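Local coordinates for vacuolar protein sorting-associated protein VTA1 (Saccharomyces cerevisiae, PDB 2RKK) that probably acts in the multivesicular body sorting pathway at the endosome, through an N-terminal domain built of helices with MIT motifs, at residues K119-L133 against T145-L159. Numbering follows the deposited sequence.
Sequences KRSLWCCIDLFSCIL and TNSLQKRIKYCKIYL
Leu159 lays its CD2 methyl over one face of the Trp123 indole in a CH-pi contact, 3.4 Å from the centroid of the five-membered ring. Its other methyl, CD1, lies beside Leu122 CB, so the forked leucine fills a hole bordered by Lys119, Leu122, Trp123 and Ile126. The side chain of Trp123 leaves its backbone pointing away from helix 142-163, yet its torsions (chi1 -93°, chi2 105°) turn the broad ring back so that one face meets Leu159. An alanine in place of Trp123 would probably leave the CD2 methyl of Leu159 without its aromatic cover and open a gap beside Leu159.

Midway, the beta-branched Ile126 and Ile152 act as reciprocal knobs, their CG2 methyls 3.8 Å apart. The small side chain of Cys155 borders the hole for Ile126, consistent with the close backbones around this point. Ser130, whose OG donates a hydrogen bond to Ile126 O at 2.6 Å, satisfies its hydroxyl within its own helix and can border an apolar hole.

Farther along, the flat Phe129 ring takes Arg151 CB over one face, 4.1 Å from its centroid, while Leu148 CD2 reaches it obliquely; Leu133 fits among Thr145, Leu148, Gln149 and Ile152.

The segments form an antiparallel helical hairpin; their axes come within 9.1 Å, N-to-C directions 158° apart. Helix 87-110 packs against both, adding Tyr102 edge-to-face to Phe129, and helices 2-18 and 22-36 flank segment 119-133.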
loop_
_atom_site.group_PDB
_atom_site.type_symbol
_atom_site.label_atom_id
_atom_site.label_comp_id
_atom_site.label_asym_id
_atom_site.label_seq_id
_atom_site.Cartn_x
_atom_site.Cartn_y
_atom_site.Cartn_z
ATOM N N LYS A 119 -0.448 -19.653 -9.379
ATOM C CA LYS A 119 0.525 -20.376 -8.584
ATOM C C LYS A 119 1.407 -19.389 -7.830
ATOM O O LYS A 119 1.647 -19.533 -6.632
ATOM C CB LYS A 119 1.389 -21.257 -9.484
ATOM C CG LYS A 119 2.614 -21.835 -8.804
ATOM C CD LYS A 119 3.491 -22.553 -9.808
ATOM C CE LYS A 119 4.717 -23.179 -9.156
ATOM N NZ LYS A 119 5.650 -22.170 -8.555
ATOM N N ARG A 120 1.893 -18.380 -8.545
ATOM C CA ARG A 120 2.750 -17.363 -7.948
ATOM C C ARG A 120 1.972 -16.562 -6.919
ATOM O O ARG A 120 2.439 -16.357 -5.789
ATOM C CB ARG A 120 3.307 -16.440 -9.035
ATOM C CG ARG A 120 4.529 -17.020 -9.749
ATOM C CD ARG A 120 5.058 -16.036 -10.783
ATOM N NE ARG A 120 5.276 -14.714 -10.210
ATOM C CZ ARG A 120 5.177 -13.578 -10.895
ATOM N NH1 ARG A 120 4.859 -13.621 -12.184
ATOM N NH2 ARG A 120 5.388 -12.405 -10.292
ATOM N N SER A 121 0.784 -16.117 -7.322
ATOM C CA SER A 121 -0.111 -15.360 -6.450
ATOM C C SER A 121 -0.345 -16.082 -5.107
ATOM O O SER A 121 -0.307 -15.456 -4.047
ATOM C CB SER A 121 -1.475 -15.126 -7.134
ATOM O OG SER A 121 -1.439 -14.070 -8.068
ATOM N N LEU A 122 -0.599 -17.390 -5.154
ATOM C CA LEU A 122 -0.849 -18.156 -3.934
ATOM C C LEU A 122 0.388 -18.281 -3.041
ATOM O O LEU A 122 0.274 -18.345 -1.815
ATOM C CB LEU A 122 -1.424 -19.549 -4.263
ATOM C CG LEU A 122 -2.842 -19.570 -4.874
ATOM C CD1 LEU A 122 -3.280 -20.991 -5.204
ATOM C CD2 LEU A 122 -3.816 -18.926 -3.913
ATOM N N TRP A 123 1.572 -18.315 -3.641
ATOM C CA TRP A 123 2.786 -18.395 -2.842
ATOM C C TRP A 123 3.030 -17.051 -2.187
ATOM O O TRP A 123 3.529 -16.977 -1.070
ATOM C CB TRP A 123 3.976 -18.778 -3.709
ATOM C CG TRP A 123 4.171 -20.230 -3.709
ATOM C CD1 TRP A 123 3.867 -21.113 -4.714
ATOM C CD2 TRP A 123 4.683 -21.004 -2.630
ATOM N NE1 TRP A 123 4.166 -22.395 -4.321
ATOM C CE2 TRP A 123 4.671 -22.359 -3.044
ATOM C CE3 TRP A 123 5.156 -20.687 -1.346
ATOM C CZ2 TRP A 123 5.114 -23.397 -2.224
ATOM C CZ3 TRP A 123 5.598 -21.722 -0.525
ATOM C CH2 TRP A 123 5.575 -23.064 -0.971
ATOM N N CYS A 124 2.669 -15.988 -2.894
ATOM C CA CYS A 124 2.838 -14.647 -2.369
ATOM C C CYS A 124 1.981 -14.497 -1.103
ATOM O O CYS A 124 2.423 -13.919 -0.104
ATOM C CB CYS A 124 2.425 -13.630 -3.434
ATOM S SG CYS A 124 2.614 -11.911 -2.971
ATOM N N CYS A 125 0.761 -15.035 -1.163
ATOM C CA CYS A 125 -0.199 -15.021 -0.058
ATOM C C CYS A 125 0.371 -15.797 1.129
ATOM O O CYS A 125 0.294 -15.356 2.280
ATOM C CB CYS A 125 -1.512 -15.668 -0.501
ATOM S SG CYS A 125 -2.523 -14.632 -1.593
ATOM N N ILE A 126 0.935 -16.961 0.834
ATOM C CA ILE A 126 1.549 -17.788 1.853
ATOM C C ILE A 126 2.699 -16.997 2.518
ATOM O O ILE A 126 2.817 -16.995 3.738
ATOM C CB ILE A 126 2.052 -19.140 1.224
ATOM C CG1 ILE A 126 0.830 -19.972 0.811
ATOM C CG2 ILE A 126 2.909 -19.935 2.209
ATOM C CD1 ILE A 126 1.151 -21.274 0.096
ATOM N N ASP A 127 3.524 -16.302 1.733
ATOM C CA ASP A 127 4.619 -15.526 2.310
ATOM C C ASP A 127 4.136 -14.289 3.079
ATOM O O ASP A 127 4.711 -13.927 4.104
ATOM C CB ASP A 127 5.622 -15.093 1.234
ATOM C CG ASP A 127 6.385 -16.275 0.608
ATOM O OD1 ASP A 127 6.771 -17.210 1.342
ATOM O OD2 ASP A 127 6.609 -16.255 -0.620
ATOM N N LEU A 128 3.102 -13.621 2.580
ATOM C CA LEU A 128 2.565 -12.451 3.270
ATOM C C LEU A 128 2.016 -12.919 4.611
ATOM O O LEU A 128 2.353 -12.369 5.660
ATOM C CB LEU A 128 1.440 -11.792 2.459
ATOM C CG LEU A 128 1.894 -11.145 1.157
ATOM C CD1 LEU A 128 0.677 -10.762 0.329
ATOM C CD2 LEU A 128 2.746 -9.922 1.465
ATOM N N PHE A 129 1.152 -13.929 4.570
ATOM C CA PHE A 129 0.591 -14.471 5.799
ATOM C C PHE A 129 1.707 -14.880 6.769
ATOM O O PHE A 129 1.688 -14.508 7.941
ATOM C CB PHE A 129 -0.322 -15.668 5.499
ATOM C CG PHE A 129 -1.685 -15.274 4.986
ATOM C CD1 PHE A 129 -2.230 -15.878 3.854
ATOM C CD2 PHE A 129 -2.423 -14.278 5.632
ATOM C CE1 PHE A 129 -3.493 -15.488 3.374
ATOM C CE2 PHE A 129 -3.682 -13.883 5.161
ATOM C CZ PHE A 129 -4.217 -14.489 4.029
ATOM N N SER A 130 2.688 -15.626 6.268
ATOM C CA SER A 130 3.814 -16.078 7.087
ATOM C C SER A 130 4.570 -14.919 7.712
ATOM O O SER A 130 5.025 -14.989 8.864
ATOM C CB SER A 130 4.785 -16.890 6.246
ATOM O OG SER A 130 4.141 -18.025 5.717
ATOM N N CYS A 131 4.720 -13.862 6.925
ATOM C CA CYS A 131 5.410 -12.666 7.355
ATOM C C CYS A 131 4.653 -12.084 8.538
ATOM O O CYS A 131 5.228 -11.884 9.604
ATOM C CB CYS A 131 5.474 -11.677 6.186
ATOM S SG CYS A 131 5.950 -10.001 6.615
ATOM N N ILE A 132 3.357 -11.840 8.353
ATOM C CA ILE A 132 2.516 -11.297 9.415
ATOM C C ILE A 132 2.606 -12.114 10.721
ATOM O O ILE A 132 2.750 -11.547 11.802
ATOM C CB ILE A 132 1.045 -11.210 8.944
ATOM C CG1 ILE A 132 0.940 -10.183 7.818
ATOM C CG2 ILE A 132 0.140 -10.852 10.120
ATOM C CD1 ILE A 132 -0.217 -10.403 6.871
ATOM N N LEU A 133 2.529 -13.439 10.619
ATOM C CA LEU A 133 2.603 -14.287 11.801
ATOM C C LEU A 133 3.963 -14.234 12.499
ATOM O O LEU A 133 4.047 -14.182 13.730
ATOM C CB LEU A 133 2.299 -15.746 11.454
ATOM C CG LEU A 133 0.902 -16.104 10.963
ATOM C CD1 LEU A 133 0.938 -17.460 10.302
ATOM C CD2 LEU A 133 -0.095 -16.075 12.109
ATOM N N THR A 145 -4.440 -16.021 14.928
ATOM C CA THR A 145 -3.260 -16.751 14.494
ATOM C C THR A 145 -3.723 -17.999 13.770
ATOM O O THR A 145 -3.254 -18.305 12.674
ATOM C CB THR A 145 -2.406 -17.179 15.684
ATOM O OG1 THR A 145 -1.919 -16.018 16.368
ATOM C CG2 THR A 145 -1.244 -18.030 15.215
ATOM N N ASN A 146 -4.653 -18.714 14.395
ATOM C CA ASN A 146 -5.189 -19.940 13.818
ATOM C C ASN A 146 -5.840 -19.667 12.485
ATOM O O ASN A 146 -5.710 -20.464 11.559
ATOM C CB ASN A 146 -6.199 -20.573 14.773
ATOM C CG ASN A 146 -5.530 -21.350 15.888
ATOM O OD1 ASN A 146 -4.781 -20.796 16.700
ATOM N ND2 ASN A 146 -5.797 -22.651 15.932
ATOM N N SER A 147 -6.543 -18.541 12.396
ATOM C CA SER A 147 -7.217 -18.166 11.160
ATOM C C SER A 147 -6.199 -18.055 10.036
ATOM O O SER A 147 -6.380 -18.626 8.965
ATOM C CB SER A 147 -7.946 -16.835 11.335
ATOM O OG SER A 147 -8.877 -16.902 12.404
ATOM N N LEU A 148 -5.125 -17.319 10.303
ATOM C CA LEU A 148 -4.067 -17.123 9.335
ATOM C C LEU A 148 -3.345 -18.407 9.030
ATOM O O LEU A 148 -3.030 -18.673 7.878
ATOM C CB LEU A 148 -3.064 -16.104 9.835
ATOM C CG LEU A 148 -3.652 -14.714 10.035
ATOM C CD1 LEU A 148 -2.527 -13.764 10.451
ATOM C CD2 LEU A 148 -4.308 -14.248 8.738
ATOM N N GLN A 149 -3.077 -19.213 10.053
ATOM C CA GLN A 149 -2.381 -20.471 9.819
ATOM C C GLN A 149 -3.243 -21.332 8.908
ATOM O O GLN A 149 -2.717 -22.127 8.135
ATOM C CB GLN A 149 -2.129 -21.211 11.125
ATOM C CG GLN A 149 -1.422 -20.398 12.161
ATOM C CD GLN A 149 -1.121 -21.209 13.407
ATOM O OE1 GLN A 149 -1.995 -21.904 13.947
ATOM N NE2 GLN A 149 0.121 -21.126 13.875
ATOM N N LYS A 150 -4.563 -21.161 8.984
ATOM C CA LYS A 150 -5.493 -21.938 8.155
ATOM C C LYS A 150 -5.506 -21.435 6.719
ATOM O O LYS A 150 -5.631 -22.217 5.777
ATOM C CB LYS A 150 -6.931 -21.868 8.702
ATOM C CG LYS A 150 -7.146 -22.434 10.115
ATOM C CD LYS A 150 -7.031 -23.955 10.191
ATOM C CE LYS A 150 -6.583 -24.434 11.591
ATOM N NZ LYS A 150 -7.387 -23.883 12.737
ATOM N N ARG A 151 -5.398 -20.120 6.559
ATOM C CA ARG A 151 -5.395 -19.526 5.230
ATOM C C ARG A 151 -4.152 -19.969 4.479
ATOM O O ARG A 151 -4.201 -20.227 3.279
ATOM C CB ARG A 151 -5.477 -18.009 5.329
ATOM C CG ARG A 151 -6.803 -17.548 5.888
ATOM C CD ARG A 151 -6.971 -16.074 5.661
ATOM N NE ARG A 151 -7.176 -15.297 6.884
ATOM C CZ ARG A 151 -8.349 -15.163 7.493
ATOM N NH1 ARG A 151 -9.425 -15.760 6.995
ATOM N NH2 ARG A 151 -8.452 -14.412 8.586
ATOM N N ILE A 152 -3.040 -20.074 5.193
ATOM C CA ILE A 152 -1.817 -20.524 4.576
ATOM C C ILE A 152 -2.013 -21.957 4.125
ATOM O O ILE A 152 -1.700 -22.302 2.988
ATOM C CB ILE A 152 -0.639 -20.461 5.552
ATOM C CG1 ILE A 152 -0.352 -18.999 5.893
ATOM C CG2 ILE A 152 0.566 -21.168 4.953
ATOM C CD1 ILE A 152 0.754 -18.777 6.895
ATOM N N LYS A 153 -2.557 -22.797 4.994
ATOM C CA LYS A 153 -2.763 -24.188 4.618
ATOM C C LYS A 153 -3.650 -24.306 3.388
ATOM O O LYS A 153 -3.371 -25.112 2.510
ATOM C CB LYS A 153 -3.385 -24.976 5.764
ATOM C CG LYS A 153 -3.372 -26.469 5.504
ATOM C CD LYS A 153 -1.944 -27.026 5.439
ATOM C CE LYS A 153 -1.973 -28.536 5.260
ATOM N NZ LYS A 153 -0.641 -29.147 5.438
ATOM N N TYR A 154 -4.710 -23.505 3.337
ATOM C CA TYR A 154 -5.635 -23.520 2.213
ATOM C C TYR A 154 -4.851 -23.277 0.922
ATOM O O TYR A 154 -5.093 -23.933 -0.087
ATOM C CB TYR A 154 -6.675 -22.428 2.411
ATOM C CG TYR A 154 -7.918 -22.535 1.563
ATOM C CD1 TYR A 154 -9.096 -23.054 2.079
ATOM C CD2 TYR A 154 -7.940 -22.040 0.270
ATOM C CE1 TYR A 154 -10.269 -23.060 1.325
ATOM C CE2 TYR A 154 -9.101 -22.043 -0.494
ATOM C CZ TYR A 154 -10.258 -22.550 0.041
ATOM O OH TYR A 154 -11.415 -22.513 -0.709
ATOM N N CYS A 155 -3.900 -22.344 0.961
ATOM C CA CYS A 155 -3.078 -22.018 -0.207
ATOM C C CYS A 155 -2.260 -23.227 -0.610
ATOM O O CYS A 155 -2.309 -23.677 -1.760
ATOM C CB CYS A 155 -2.142 -20.859 0.108
ATOM S SG CYS A 155 -2.991 -19.272 0.257
ATOM N N LYS A 156 -1.512 -23.752 0.353
ATOM C CA LYS A 156 -0.669 -24.921 0.129
ATOM C C LYS A 156 -1.469 -26.124 -0.392
ATOM O O LYS A 156 -0.919 -26.976 -1.080
ATOM C CB LYS A 156 0.061 -25.285 1.430
ATOM C CG LYS A 156 0.866 -24.135 2.035
ATOM C CD LYS A 156 1.611 -24.564 3.288
ATOM C CE LYS A 156 3.035 -25.030 2.984
ATOM N NZ LYS A 156 3.940 -23.872 2.700
ATOM N N ILE A 157 -2.761 -26.186 -0.084
ATOM C CA ILE A 157 -3.585 -27.297 -0.548
ATOM C C ILE A 157 -3.922 -27.159 -2.026
ATOM O O ILE A 157 -3.645 -28.065 -2.811
ATOM C CB ILE A 157 -4.913 -27.406 0.254
ATOM C CG1 ILE A 157 -4.606 -27.932 1.659
ATOM C CG2 ILE A 157 -5.913 -28.321 -0.464
ATOM C CD1 ILE A 157 -5.793 -28.011 2.547
ATOM N N TYR A 158 -4.529 -26.036 -2.406
ATOM C CA TYR A 158 -4.885 -25.806 -3.803
ATOM C C TYR A 158 -3.650 -25.661 -4.658
ATOM O O TYR A 158 -3.707 -25.785 -5.884
ATOM C CB TYR A 158 -5.751 -24.561 -3.949
ATOM C CG TYR A 158 -7.213 -24.841 -3.772
ATOM C CD1 TYR A 158 -7.830 -24.663 -2.535
ATOM C CD2 TYR A 158 -7.989 -25.287 -4.851
ATOM C CE1 TYR A 158 -9.187 -24.912 -2.369
ATOM C CE2 TYR A 158 -9.351 -25.545 -4.702
ATOM C CZ TYR A 158 -9.947 -25.349 -3.448
ATOM O OH TYR A 158 -11.299 -25.558 -3.267
ATOM N N LEU A 159 -2.529 -25.390 -4.002
ATOM C CA LEU A 159 -1.262 -25.243 -4.699
ATOM C C LEU A 159 -0.871 -26.636 -5.178
ATOM O O LEU A 159 -0.375 -26.804 -6.293
ATOM C CB LEU A 159 -0.213 -24.664 -3.743
ATOM C CG LEU A 159 0.642 -23.511 -4.279
ATOM C CD1 LEU A 159 -0.166 -22.622 -5.214
ATOM C CD2 LEU A 159 1.181 -22.726 -3.110
#